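PDB 4EIV: deoxyribose-phosphate aldolase from Toxoplasma gondii, which is a member of the aldolase family that folds as a closed eight-stranded parallel beta/alpha (TIM) barrel. Local coordinates for residues A56-S61 and G83-A88; F66-R71 and L110-D115; R136-V141 and A172-E177; T152-L157 and F182-S187. All coordinates share one frame; numbering follows the deposited sequence.

Contact 1: A56-S61 and G83-A88; sequences AIVGVS and GIKVCA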
loop_
_atom_site.group_PDB
_atom_site.type_symbol
_atom_site.label_atom_id
_atom_site.label_comp_id
_atom_site.label_asym_id
_atom_site.label_seq_id
_atom_site.Cartn_x
_atom_site.Cartn_y
_atom_site.Cartn_z
ATOM N N ALA A 56 3.461 -12.244 -9.076
ATOM C CA ALA A 56 2.652 -13.263 -8.432
ATOM C C ALA A 56 1.629 -12.676 -7.481
ATOM O O ALA A 56 1.868 -11.650 -6.828
ATOM C CB ALA A 56 3.536 -14.222 -7.663
ATOM N N ILE A 57 0.498 -13.356 -7.394
ATOM C CA ILE A 57 -0.520 -12.997 -6.419
ATOM C C ILE A 57 -0.097 -13.549 -5.054
ATOM O O ILE A 57 0.992 -14.137 -4.922
ATOM C CB ILE A 57 -1.919 -13.486 -6.823
ATOM C CG1 ILE A 57 -2.034 -15.015 -6.841
ATOM C CG2 ILE A 57 -2.332 -12.845 -8.159
ATOM C CD1 ILE A 57 -3.446 -15.553 -6.996
ATOM N N VAL A 58 -0.940 -13.384 -4.033
ATOM C CA VAL A 58 -0.538 -13.841 -2.701
ATOM C C VAL A 58 -0.497 -15.376 -2.598
ATOM O O VAL A 58 0.444 -15.944 -2.078
ATOM C CB VAL A 58 -1.488 -13.296 -1.594
ATOM C CG1 VAL A 58 -1.016 -13.744 -0.227
ATOM C CG2 VAL A 58 -1.575 -11.755 -1.662
ATOM N N GLY A 59 -1.547 -16.033 -3.055
ATOM C CA GLY A 59 -1.640 -17.467 -2.904
ATOM C C GLY A 59 -2.819 -18.120 -3.569
ATOM O O GLY A 59 -3.584 -17.491 -4.323
ATOM N N VAL A 60 -2.900 -19.431 -3.335
ATOM C CA VAL A 60 -3.953 -20.281 -3.852
ATOM C C VAL A 60 -4.571 -21.015 -2.673
ATOM O O VAL A 60 -3.855 -21.424 -1.750
ATOM C CB VAL A 60 -3.414 -21.286 -4.920
ATOM C CG1 VAL A 60 -2.319 -22.196 -4.343
ATOM C CG2 VAL A 60 -4.552 -22.084 -5.551
ATOM N N SER A 61 -5.895 -21.141 -2.704
ATOM C CA SER A 61 -6.653 -21.887 -1.722
ATOM C C SER A 61 -7.053 -23.231 -2.298
ATOM O O SER A 61 -7.742 -23.292 -3.310
ATOM C CB SER A 61 -7.925 -21.147 -1.289
ATOM O OG SER A 61 -7.630 -19.910 -0.654
ATOM N N GLY A 83 6.753 -19.481 -5.314
ATOM C CA GLY A 83 6.582 -18.071 -4.960
ATOM C C GLY A 83 5.195 -17.581 -4.602
ATOM O O GLY A 83 4.994 -16.376 -4.454
ATOM N N ILE A 84 4.225 -18.485 -4.535
ATOM C CA ILE A 84 2.896 -18.139 -4.026
ATOM C C ILE A 84 2.670 -18.990 -2.787
ATOM O O ILE A 84 3.280 -20.048 -2.631
ATOM C CB ILE A 84 1.749 -18.365 -5.032
ATOM C CG1 ILE A 84 1.632 -19.838 -5.455
ATOM C CG2 ILE A 84 1.917 -17.441 -6.237
ATOM C CD1 ILE A 84 0.405 -20.136 -6.339
ATOM N N LYS A 85 1.827 -18.499 -1.893
ATOM C CA LYS A 85 1.468 -19.241 -0.699
ATOM C C LYS A 85 0.396 -20.262 -1.035
ATOM O O LYS A 85 -0.387 -20.074 -1.972
ATOM C CB LYS A 85 0.900 -18.313 0.361
ATOM C CG LYS A 85 1.881 -17.425 1.055
ATOM C CD LYS A 85 1.107 -16.539 2.006
ATOM C CE LYS A 85 1.947 -15.894 3.073
ATOM N NZ LYS A 85 1.064 -15.032 3.913
ATOM N N VAL A 86 0.387 -21.353 -0.278
ATOM C CA VAL A 86 -0.641 -22.377 -0.370
ATOM C C VAL A 86 -1.465 -22.272 0.929
ATOM O O VAL A 86 -0.938 -22.429 2.033
ATOM C CB VAL A 86 -0.071 -23.791 -0.576
ATOM C CG1 VAL A 86 -1.171 -24.822 -0.514
ATOM C CG2 VAL A 86 0.679 -23.877 -1.912
ATOM N N CYS A 87 -2.749 -21.966 0.791
ATOM C CA CYS A 87 -3.636 -21.894 1.945
ATOM C C CYS A 87 -4.581 -23.089 1.879
ATOM O O CYS A 87 -5.316 -23.262 0.905
ATOM C CB CYS A 87 -4.402 -20.587 1.979
ATOM S SG CYS A 87 -5.463 -20.466 3.423
ATOM N N ALA A 88 -4.519 -23.924 2.909
ATOM C CA ALA A 88 -5.300 -25.157 2.971
ATOM C C ALA A 88 -6.654 -24.901 3.645
ATOM O O ALA A 88 -6.693 -24.416 4.790
ATOM C CB ALA A 88 -4.547 -26.219 3.750
HETATM O O HOH W 1 3.536 -14.083 -3.900
#
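Val58 and Val60 meet Lys85 and Cys87 through three backbone hydrogen bonds. Lys85 N donates to Val58 O at 2.9 Å. Val60 N then bonds Lys85 O, and Cys87 N bonds Val60 O at 2.8 Å, so the bonding passes to and fro between the strands. Ser61 CA adds a C-H...O contact to Cys87 O at 3.3 Å. These are neighbouring parallel strands of the barrel, joined as a beta-alpha-beta unit through helix 67-74. Gly59 suits its place beside Lys85, since its CA lies only 3.0 Å from Lys85 O and a CB there would clash.

Apolar contacts lie on the face of Val60 and Val86, which helices 41-52 and 67-74 cover. Val60 CG1, set between its own N and C (chi1 59°), comes to 4.0 Å from Ile84 CD1 and 4.2 Å from Val86 CG2. Ile84 CG2 turns instead to Ala56 CB, 3.9 Å away.

A water donates to both Ile57 O and Gly83 O, bridging the segments ahead of the strands. On the other face, Lys85 runs its extended chain past Val58 to a salt bridge with Glu116, while Ser61 OG bonds Glu118.

Contact 2: F66-R71 and L110-D115; sequences FVRFIR and LKDGAD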
loop_
_atom_site.group_PDB
_atom_site.type_symbol
_atom_site.label_atom_id
_atom_site.label_comp_id
_atom_site.label_asym_id
_atom_site.label_seq_id
_atom_site.Cartn_x
_atom_site.Cartn_y
_atom_site.Cartn_z
ATOM N N PHE A 66 -4.498 -31.332 -2.150
ATOM C CA PHE A 66 -3.617 -30.804 -3.209
ATOM C C PHE A 66 -2.406 -30.015 -2.733
ATOM O O PHE A 66 -1.636 -29.533 -3.563
ATOM C CB PHE A 66 -4.430 -30.003 -4.247
ATOM C CG PHE A 66 -5.294 -30.873 -5.103
ATOM C CD1 PHE A 66 -4.742 -31.571 -6.164
ATOM C CD2 PHE A 66 -6.635 -31.042 -4.829
ATOM C CE1 PHE A 66 -5.506 -32.409 -6.941
ATOM C CE2 PHE A 66 -7.418 -31.889 -5.617
ATOM C CZ PHE A 66 -6.844 -32.573 -6.671
ATOM N N VAL A 67 -2.182 -29.935 -1.423
ATOM C CA VAL A 67 -1.042 -29.188 -0.874
ATOM C C VAL A 67 0.289 -29.811 -1.319
ATOM O O VAL A 67 1.153 -29.126 -1.875
ATOM C CB VAL A 67 -1.109 -29.063 0.678
ATOM C CG1 VAL A 67 0.122 -28.372 1.248
ATOM C CG2 VAL A 67 -2.392 -28.316 1.111
ATOM N N ARG A 68 0.455 -31.115 -1.083
ATOM C CA ARG A 68 1.689 -31.802 -1.463
ATOM C C ARG A 68 1.918 -31.755 -2.966
ATOM O O ARG A 68 3.063 -31.601 -3.409
ATOM C CB ARG A 68 1.696 -33.252 -0.972
ATOM C CG ARG A 68 2.959 -34.025 -1.350
ATOM C CD ARG A 68 3.018 -35.347 -0.632
ATOM N NE ARG A 68 3.098 -35.120 0.803
ATOM C CZ ARG A 68 4.230 -34.994 1.497
ATOM N NH1 ARG A 68 5.407 -35.091 0.897
ATOM N NH2 ARG A 68 4.178 -34.769 2.809
ATOM N N PHE A 69 0.850 -31.901 -3.745
ATOM C CA PHE A 69 0.958 -31.809 -5.197
ATOM C C PHE A 69 1.622 -30.507 -5.614
ATOM O O PHE A 69 2.590 -30.512 -6.377
ATOM C CB PHE A 69 -0.402 -31.924 -5.887
ATOM C CG PHE A 69 -0.357 -31.576 -7.348
ATOM C CD1 PHE A 69 0.304 -32.401 -8.256
ATOM C CD2 PHE A 69 -0.941 -30.406 -7.817
ATOM C CE1 PHE A 69 0.353 -32.070 -9.599
ATOM C CE2 PHE A 69 -0.898 -30.076 -9.153
ATOM C CZ PHE A 69 -0.251 -30.903 -10.047
ATOM N N ILE A 70 1.125 -29.398 -5.089
ATOM C CA ILE A 70 1.690 -28.096 -5.432
ATOM C C ILE A 70 3.146 -27.935 -4.957
ATOM O O ILE A 70 4.029 -27.519 -5.731
ATOM C CB ILE A 70 0.840 -26.950 -4.836
ATOM C CG1 ILE A 70 -0.536 -26.916 -5.500
ATOM C CG2 ILE A 70 1.584 -25.615 -5.025
ATOM C CD1 ILE A 70 -1.549 -26.034 -4.759
ATOM N N ARG A 71 3.393 -28.296 -3.698
ATOM C CA ARG A 71 4.684 -28.089 -3.053
ATOM C C ARG A 71 5.820 -29.048 -3.406
ATOM O O ARG A 71 6.996 -28.679 -3.301
ATOM C CB ARG A 71 4.508 -28.043 -1.535
ATOM C CG ARG A 71 3.910 -26.729 -1.057
ATOM C CD ARG A 71 4.970 -25.635 -1.159
ATOM N NE ARG A 71 4.522 -24.312 -0.742
ATOM C CZ ARG A 71 4.283 -23.264 -1.541
ATOM N NH1 ARG A 71 4.439 -23.317 -2.866
ATOM N NH2 ARG A 71 3.900 -22.125 -0.988
ATOM N N LEU A 110 -0.205 -28.616 6.971
ATOM C CA LEU A 110 1.010 -27.902 7.346
ATOM C C LEU A 110 2.234 -28.802 7.084
ATOM O O LEU A 110 3.239 -28.347 6.539
ATOM C CB LEU A 110 0.937 -27.451 8.815
ATOM C CG LEU A 110 -0.129 -26.370 9.068
ATOM C CD1 LEU A 110 -0.420 -26.237 10.569
ATOM C CD2 LEU A 110 0.248 -25.036 8.446
ATOM N N LYS A 111 2.113 -30.088 7.390
ATOM C CA LYS A 111 3.193 -31.051 7.119
ATOM C C LYS A 111 3.517 -31.100 5.631
ATOM O O LYS A 111 4.694 -31.179 5.240
ATOM C CB LYS A 111 2.756 -32.450 7.565
ATOM C CG LYS A 111 3.771 -33.562 7.363
ATOM C CD LYS A 111 3.117 -34.937 7.524
ATOM C CE LYS A 111 2.317 -35.095 8.841
ATOM N NZ LYS A 111 1.798 -36.487 9.022
ATOM N N ASP A 112 2.467 -31.079 4.811
ATOM C CA ASP A 112 2.581 -31.128 3.353
ATOM C C ASP A 112 3.079 -29.838 2.702
ATOM O O ASP A 112 3.288 -29.823 1.492
ATOM C CB ASP A 112 1.250 -31.568 2.730
ATOM C CG ASP A 112 0.898 -33.019 3.060
ATOM O OD1 ASP A 112 1.768 -33.749 3.578
ATOM O OD2 ASP A 112 -0.254 -33.441 2.802
ATOM N N GLY A 113 3.271 -28.777 3.492
ATOM C CA GLY A 113 3.807 -27.499 2.994
ATOM C C GLY A 113 2.873 -26.289 2.961
ATOM O O GLY A 113 3.248 -25.243 2.426
ATOM N N ALA A 114 1.676 -26.389 3.535
ATOM C CA ALA A 114 0.754 -25.246 3.532
ATOM C C ALA A 114 1.320 -24.084 4.336
ATOM O O ALA A 114 1.944 -24.287 5.380
ATOM C CB ALA A 114 -0.581 -25.664 4.105
ATOM N N ASP A 115 1.100 -22.868 3.857
ATOM C CA ASP A 115 1.570 -21.668 4.528
ATOM C C ASP A 115 0.530 -21.054 5.451
ATOM O O ASP A 115 0.870 -20.369 6.412
ATOM C CB ASP A 115 1.951 -20.623 3.482
ATOM C CG ASP A 115 3.008 -21.118 2.539
ATOM O OD1 ASP A 115 4.182 -21.201 2.957
ATOM O OD2 ASP A 115 2.665 -21.453 1.396
HETATM O O HOH W 2 -1.368 -32.831 0.480
HETATM O O HOH W 3 0.367 -36.251 1.381
HETATM O O HOH W 4 5.332 -23.764 2.290
#
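Arg68 and Asp112 bring the backbones closest, their CA atoms 4.9 Å apart, where the first turn of helix 67-74 meets the chain leaving helix 99-111. Gly113, at positive phi (112°), ends that helix in a Schellman motif; a side chain here would run into Arg71 CG and its own preceding carbonyl.

Val67, compact and branched, fills the middle. Its CG1, anti to the backbone N (chi1 176°), reaches 3.4 Å from Ala114 N and also touches the CB atoms of Asp112 and Ala114.

Two salt bridges flank it. Arg68 NH2 meets Asp112 OD1 at 2.7 Å from above the carboxylate plane, the two flat groups being 83° apart. Asp112 OD2 accepts a hydrogen bond from a water that Arg68 N also holds. Arg71 NH2 reaches the syn lone pair of Asp115 OD2 at 2.8 Å, and another water ties Arg71 NE to Gly113 O and Asp115 OD1. Arg71 NH2 also bonds Ile84 O, and Asp115 OD2 accepts from Val86 N, so this pair grips the start of strand 85-90. Such a helix-to-loop junction belongs to the outer layer of a beta/alpha barrel, where a helix end turns inward to the next strand.

Contact 3: R136-V141 and A172-E177; sequences RIRLLV and AVAALE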
loop_
_atom_site.group_PDB
_atom_site.type_symbol
_atom_site.label_atom_id
_atom_site.label_comp_id
_atom_site.label_asym_id
_atom_site.label_seq_id
_atom_site.Cartn_x
_atom_site.Cartn_y
_atom_site.Cartn_z
ATOM N N ARG A 136 -19.194 -23.251 20.053
ATOM C CA ARG A 136 -18.576 -24.189 19.122
ATOM C C ARG A 136 -17.496 -23.480 18.302
ATOM O O ARG A 136 -16.452 -24.076 18.012
ATOM C CB ARG A 136 -19.630 -24.845 18.234
ATOM C CG ARG A 136 -20.536 -25.811 19.015
ATOM C CD ARG A 136 -21.721 -26.236 18.184
ATOM N NE ARG A 136 -22.515 -27.241 18.887
ATOM C CZ ARG A 136 -22.359 -28.564 18.786
ATOM N NH1 ARG A 136 -23.128 -29.357 19.520
ATOM N NH2 ARG A 136 -21.476 -29.107 17.960
ATOM N N ILE A 137 -17.762 -22.239 17.871
ATOM C CA ILE A 137 -16.738 -21.501 17.110
ATOM C C ILE A 137 -15.476 -21.299 17.939
ATOM O O ILE A 137 -14.369 -21.524 17.462
ATOM C CB ILE A 137 -17.255 -20.111 16.648
ATOM C CG1 ILE A 137 -18.340 -20.239 15.586
ATOM C CG2 ILE A 137 -16.112 -19.248 16.086
ATOM C CD1 ILE A 137 -19.141 -18.967 15.295
ATOM N N ARG A 138 -15.644 -20.834 19.162
ATOM C CA ARG A 138 -14.498 -20.534 20.008
ATOM C C ARG A 138 -13.601 -21.732 20.261
ATOM O O ARG A 138 -12.385 -21.582 20.332
ATOM C CB ARG A 138 -14.940 -19.932 21.337
ATOM C CG ARG A 138 -15.508 -18.536 21.235
ATOM C CD ARG A 138 -15.652 -17.891 22.623
ATOM N NE ARG A 138 -16.584 -18.613 23.492
ATOM C CZ ARG A 138 -17.884 -18.341 23.583
ATOM N NH1 ARG A 138 -18.660 -19.052 24.385
ATOM N NH2 ARG A 138 -18.415 -17.362 22.865
ATOM N N LEU A 139 -14.198 -22.913 20.395
ATOM C CA LEU A 139 -13.435 -24.133 20.649
ATOM C C LEU A 139 -12.827 -24.701 19.372
ATOM O O LEU A 139 -11.728 -25.254 19.395
ATOM C CB LEU A 139 -14.308 -25.175 21.332
ATOM C CG LEU A 139 -13.523 -26.405 21.791
ATOM C CD1 LEU A 139 -12.413 -26.115 22.823
ATOM C CD2 LEU A 139 -14.507 -27.440 22.355
ATOM N N LEU A 140 -13.550 -24.614 18.261
ATOM C CA LEU A 140 -12.974 -25.022 16.969
ATOM C C LEU A 140 -11.733 -24.167 16.667
ATOM O O LEU A 140 -10.641 -24.682 16.407
ATOM C CB LEU A 140 -14.023 -24.851 15.857
ATOM C CG LEU A 140 -13.519 -25.099 14.441
ATOM C CD1 LEU A 140 -12.950 -26.523 14.226
ATOM C CD2 LEU A 140 -14.630 -24.765 13.443
ATOM N N VAL A 141 -11.925 -22.859 16.699
ATOM C CA VAL A 141 -10.879 -21.920 16.313
ATOM C C VAL A 141 -9.682 -22.018 17.260
ATOM O O VAL A 141 -8.526 -22.055 16.808
ATOM C CB VAL A 141 -11.412 -20.478 16.219
ATOM C CG1 VAL A 141 -10.284 -19.471 15.904
ATOM C CG2 VAL A 141 -12.439 -20.354 15.134
ATOM N N ALA A 172 -18.313 -13.447 14.005
ATOM C CA ALA A 172 -17.060 -12.705 13.898
ATOM C C ALA A 172 -16.385 -12.562 15.259
ATOM O O ALA A 172 -15.200 -12.852 15.406
ATOM C CB ALA A 172 -17.310 -11.340 13.264
ATOM N N VAL A 173 -17.153 -12.115 16.262
ATOM C CA VAL A 173 -16.578 -11.922 17.601
ATOM C C VAL A 173 -16.112 -13.244 18.183
ATOM O O VAL A 173 -15.039 -13.309 18.772
ATOM C CB VAL A 173 -17.565 -11.196 18.538
ATOM C CG1 VAL A 173 -17.053 -11.180 19.979
ATOM C CG2 VAL A 173 -17.853 -9.781 18.003
ATOM N N ALA A 174 -16.906 -14.294 18.035
ATOM C CA ALA A 174 -16.504 -15.605 18.558
ATOM C C ALA A 174 -15.212 -16.104 17.891
ATOM O O ALA A 174 -14.358 -16.670 18.543
ATOM C CB ALA A 174 -17.632 -16.636 18.397
ATOM N N ALA A 175 -15.056 -15.870 16.602
ATOM C CA ALA A 175 -13.862 -16.283 15.865
ATOM C C ALA A 175 -12.648 -15.497 16.356
ATOM O O ALA A 175 -11.570 -16.062 16.498
ATOM C CB ALA A 175 -14.088 -16.049 14.389
ATOM N N LEU A 176 -12.830 -14.200 16.610
ATOM C CA LEU A 176 -11.766 -13.372 17.162
ATOM C C LEU A 176 -11.361 -13.873 18.549
ATOM O O LEU A 176 -10.169 -14.019 18.853
ATOM C CB LEU A 176 -12.172 -11.897 17.230
ATOM C CG LEU A 176 -12.382 -11.255 15.859
ATOM C CD1 LEU A 176 -13.063 -9.897 16.028
ATOM C CD2 LEU A 176 -11.053 -11.131 15.070
ATOM N N GLU A 177 -12.353 -14.132 19.412
ATOM C CA GLU A 177 -12.062 -14.627 20.765
ATOM C C GLU A 177 -11.370 -15.982 20.715
ATOM O O GLU A 177 -10.549 -16.294 21.580
ATOM C CB GLU A 177 -13.349 -14.701 21.595
ATOM C CG GLU A 177 -13.953 -13.332 21.886
ATOM C CD GLU A 177 -15.339 -13.358 22.528
ATOM O OE1 GLU A 177 -16.023 -14.408 22.488
ATOM O OE2 GLU A 177 -15.758 -12.297 23.046
#
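Ile137 packs its CG2 against the backbone of the facing helix, 3.6 Å from Ala175 N, and forms the apolar centre of the contact. The methyl is anti to the backbone N, while CG1 takes the position anti to the carbonyl carbon (chi1 -69°). CG2 also meets Ala174 CB at 3.8 Å, and CD1 stays near that same methyl. Alanines suit this place because their small side chains let the larger isoleucine come up to the main chain. One turn further on, Val141 CG1 rests 3.7 Å from Ala175 O. The result is a close pair of helices, their axes 7.8 Å apart at the nearest point, running in the same general direction at 34°.

The polar interactions are looser, and doubtful in detail because Arg138 has two conformers. In one of them Arg138 and Glu177 lie side by side, pointing the same way. The arginine's CG is 3.5 Å from Ala174 O, and its CD is 3.5 Å from Glu177 OE1. Arg138 NH2 stands 3.8 Å from Glu177 OE1, at most a long salt bridge. A long side chain fits here: Arg138 can lay its methylenes against Ala174 while its charged end, like that of Glu177, stays at the outer margin.

Beneath the helices, Val141 and Ala175 both rest on Val155 of strand 152-156, and Ala175 also meets Leu183 of strand 182-184. Neighbouring helices of the outer layer, packed on each other and on the strands within, are characteristic of the beta/alpha barrel, here joining helices 130-148 and 165-178.

Contact 4: T152-L157 and F182-S187; sequences TLKVVL and FLQTSS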
loop_
_atom_site.group_PDB
_atom_site.type_symbol
_atom_site.label_atom_id
_atom_site.label_comp_id
_atom_site.label_asym_id
_atom_site.label_seq_id
_atom_site.Cartn_x
_atom_site.Cartn_y
_atom_site.Cartn_z
ATOM N N THR A 152 -0.641 -18.255 9.809
ATOM C CA THR A 152 -1.898 -17.544 9.762
ATOM C C THR A 152 -3.098 -18.470 9.676
ATOM O O THR A 152 -3.167 -19.357 8.805
ATOM C CB THR A 152 -1.918 -16.607 8.534
ATOM O OG1 THR A 152 -0.851 -15.648 8.638
ATOM C CG2 THR A 152 -3.241 -15.863 8.392
ATOM N N LEU A 153 -4.045 -18.236 10.583
ATOM C CA LEU A 153 -5.341 -18.928 10.597
ATOM C C LEU A 153 -6.439 -17.941 10.204
ATOM O O LEU A 153 -6.703 -16.960 10.936
ATOM C CB LEU A 153 -5.686 -19.497 11.977
ATOM C CG LEU A 153 -7.053 -20.180 12.130
ATOM C CD1 LEU A 153 -7.223 -21.310 11.162
ATOM C CD2 LEU A 153 -7.239 -20.649 13.577
ATOM N N LYS A 154 -7.044 -18.155 9.044
ATOM C CA LYS A 154 -8.198 -17.399 8.614
ATOM C C LYS A 154 -9.439 -18.196 9.014
ATOM O O LYS A 154 -9.456 -19.426 8.867
ATOM C CB LYS A 154 -8.207 -17.209 7.120
ATOM C CG LYS A 154 -6.919 -16.654 6.509
ATOM C CD LYS A 154 -7.290 -15.946 5.236
ATOM C CE LYS A 154 -6.138 -15.423 4.402
ATOM N NZ LYS A 154 -5.430 -16.534 3.688
ATOM N N VAL A 155 -10.441 -17.524 9.575
ATOM C CA VAL A 155 -11.696 -18.186 9.936
ATOM C C VAL A 155 -12.781 -17.683 8.974
ATOM O O VAL A 155 -13.021 -16.475 8.849
ATOM C CB VAL A 155 -12.054 -17.949 11.392
ATOM C CG1 VAL A 155 -13.344 -18.645 11.773
ATOM C CG2 VAL A 155 -10.934 -18.463 12.283
ATOM N N VAL A 156 -13.426 -18.630 8.298
ATOM C CA VAL A 156 -14.418 -18.382 7.277
ATOM C C VAL A 156 -15.764 -18.399 7.982
ATOM O O VAL A 156 -16.196 -19.427 8.510
ATOM C CB VAL A 156 -14.300 -19.425 6.157
ATOM C CG1 VAL A 156 -15.186 -19.082 5.056
ATOM C CG2 VAL A 156 -12.875 -19.571 5.667
ATOM N N LEU A 157 -16.472 -17.271 7.914
ATOM C CA LEU A 157 -17.677 -17.071 8.708
ATOM C C LEU A 157 -18.990 -17.514 8.066
ATOM O O LEU A 157 -20.009 -17.619 8.766
ATOM C CB LEU A 157 -17.794 -15.586 9.072
ATOM C CG LEU A 157 -16.655 -14.990 9.886
ATOM C CD1 LEU A 157 -16.923 -13.485 10.125
ATOM C CD2 LEU A 157 -16.438 -15.719 11.205
ATOM N N PHE A 182 -7.305 -13.775 10.828
ATOM C CA PHE A 182 -8.042 -13.139 9.743
ATOM C C PHE A 182 -9.491 -13.579 9.852
ATOM O O PHE A 182 -9.773 -14.737 10.192
ATOM C CB PHE A 182 -7.560 -13.625 8.358
ATOM C CG PHE A 182 -6.613 -12.691 7.618
ATOM C CD1 PHE A 182 -5.249 -12.670 7.906
ATOM C CD2 PHE A 182 -7.088 -11.925 6.571
ATOM C CE1 PHE A 182 -4.399 -11.838 7.171
ATOM C CE2 PHE A 182 -6.267 -11.093 5.867
ATOM C CZ PHE A 182 -4.941 -11.068 6.131
ATOM N N LEU A 183 -10.405 -12.681 9.482
ATOM C CA LEU A 183 -11.817 -13.002 9.294
ATOM C C LEU A 183 -12.099 -12.974 7.801
ATOM O O LEU A 183 -11.840 -11.979 7.130
ATOM C CB LEU A 183 -12.724 -12.006 9.993
ATOM C CG LEU A 183 -12.577 -11.964 11.505
ATOM C CD1 LEU A 183 -13.547 -10.929 12.102
ATOM C CD2 LEU A 183 -12.791 -13.349 12.137
ATOM N N GLN A 184 -12.563 -14.105 7.280
ATOM C CA GLN A 184 -12.869 -14.276 5.888
ATOM C C GLN A 184 -14.383 -14.307 5.778
ATOM O O GLN A 184 -15.070 -15.040 6.485
ATOM C CB GLN A 184 -12.224 -15.556 5.360
ATOM C CG GLN A 184 -12.587 -15.882 3.908
ATOM C CD GLN A 184 -11.774 -17.039 3.328
ATOM O OE1 GLN A 184 -10.640 -17.283 3.732
ATOM N NE2 GLN A 184 -12.375 -17.759 2.394
ATOM N N THR A 185 -14.921 -13.538 4.848
ATOM C CA THR A 185 -16.364 -13.391 4.743
ATOM C C THR A 185 -17.115 -14.678 4.457
ATOM O O THR A 185 -18.162 -14.923 5.014
ATOM C CB THR A 185 -16.747 -12.384 3.611
ATOM O OG1 THR A 185 -16.199 -12.806 2.345
ATOM C CG2 THR A 185 -16.277 -10.980 3.938
ATOM N N SER A 186 -16.570 -15.487 3.574
ATOM C CA SER A 186 -17.376 -16.539 2.914
ATOM C C SER A 186 -16.460 -17.531 2.248
ATOM O O SER A 186 -15.278 -17.254 1.983
ATOM C CB SER A 186 -18.339 -15.895 1.893
ATOM O OG SER A 186 -17.676 -14.900 1.115
ATOM N N SER A 187 -16.993 -18.728 2.053
ATOM C CA SER A 187 -16.256 -19.879 1.559
ATOM C C SER A 187 -15.777 -19.914 0.114
ATOM O O SER A 187 -14.726 -20.508 -0.179
ATOM C CB SER A 187 -17.159 -21.102 1.716
ATOM O OG SER A 187 -16.822 -22.034 0.717
#
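Lys154 lies alongside Phe182, its CG 3.6 Å from Phe182 CB and its CE over one face of the ring, 4.2 Å above the plane and offset toward the rim. NZ is farther off, so any cation-pi attraction is at most weak; its salt bridges go to Glu116, Glu118 and Glu31. A long aliphatic chain with a charged end suits a residue that must cross an aromatic ring to reach this acidic cluster. Thr152 CG2 approaches the same ring obliquely, 3.8 Å from Phe182 CD1.

The next side-chain pair on this face is Val156 and Gln184. The glutamine extends from a CG anti to the backbone N (chi1 175°), and its amide carbon CD comes to 3.6 Å from Val156 CG2. Ser186 O lies near the plane of the Gln184 amide and accepts from NE2 at 3.0 Å, which fixes the turn of the amide; OE1 is buried with no hydrogen-bonding partner in the model.

The backbones are adjacent parallel strands of the barrel, linked through helix 165-178 in a beta-alpha-beta crossover, and this face looks into the barrel interior. Four bonds join them: Phe182 N to Leu153 O, Val155 N to Phe182 O, Gln184 N to Val155 O, and Leu157 N to Gln184 O, the last at 3.0 Å.

On the opposite face, Val155 turns to helices 130-148 and 165-178, touching Val141 and Ala175, and Leu183 also meets Ala175.

Contacts 1 and 4 are buried pairings of neighbouring strands in one barrel, 15 Å apart between centres, and backbone hydrogen bonds dominate both. Inside the barrel, Lys85 of contact 1 and Lys154 of contact 4 share Glu116. Contacts 2 and 3 lie farther out, each about 17 Å from the chain centre, and depend on side chains: contact 2, partly buried, on salt bridges and waters, contact 3, buried, on alanine and aliphatic packing with a charged margin. Each outer contact rests on an inner one. Contact 2 bonds to strand 85-90 of contact 1, whereas the helices of contact 3 touch the strands of contact 4 mainly through apolar side chains.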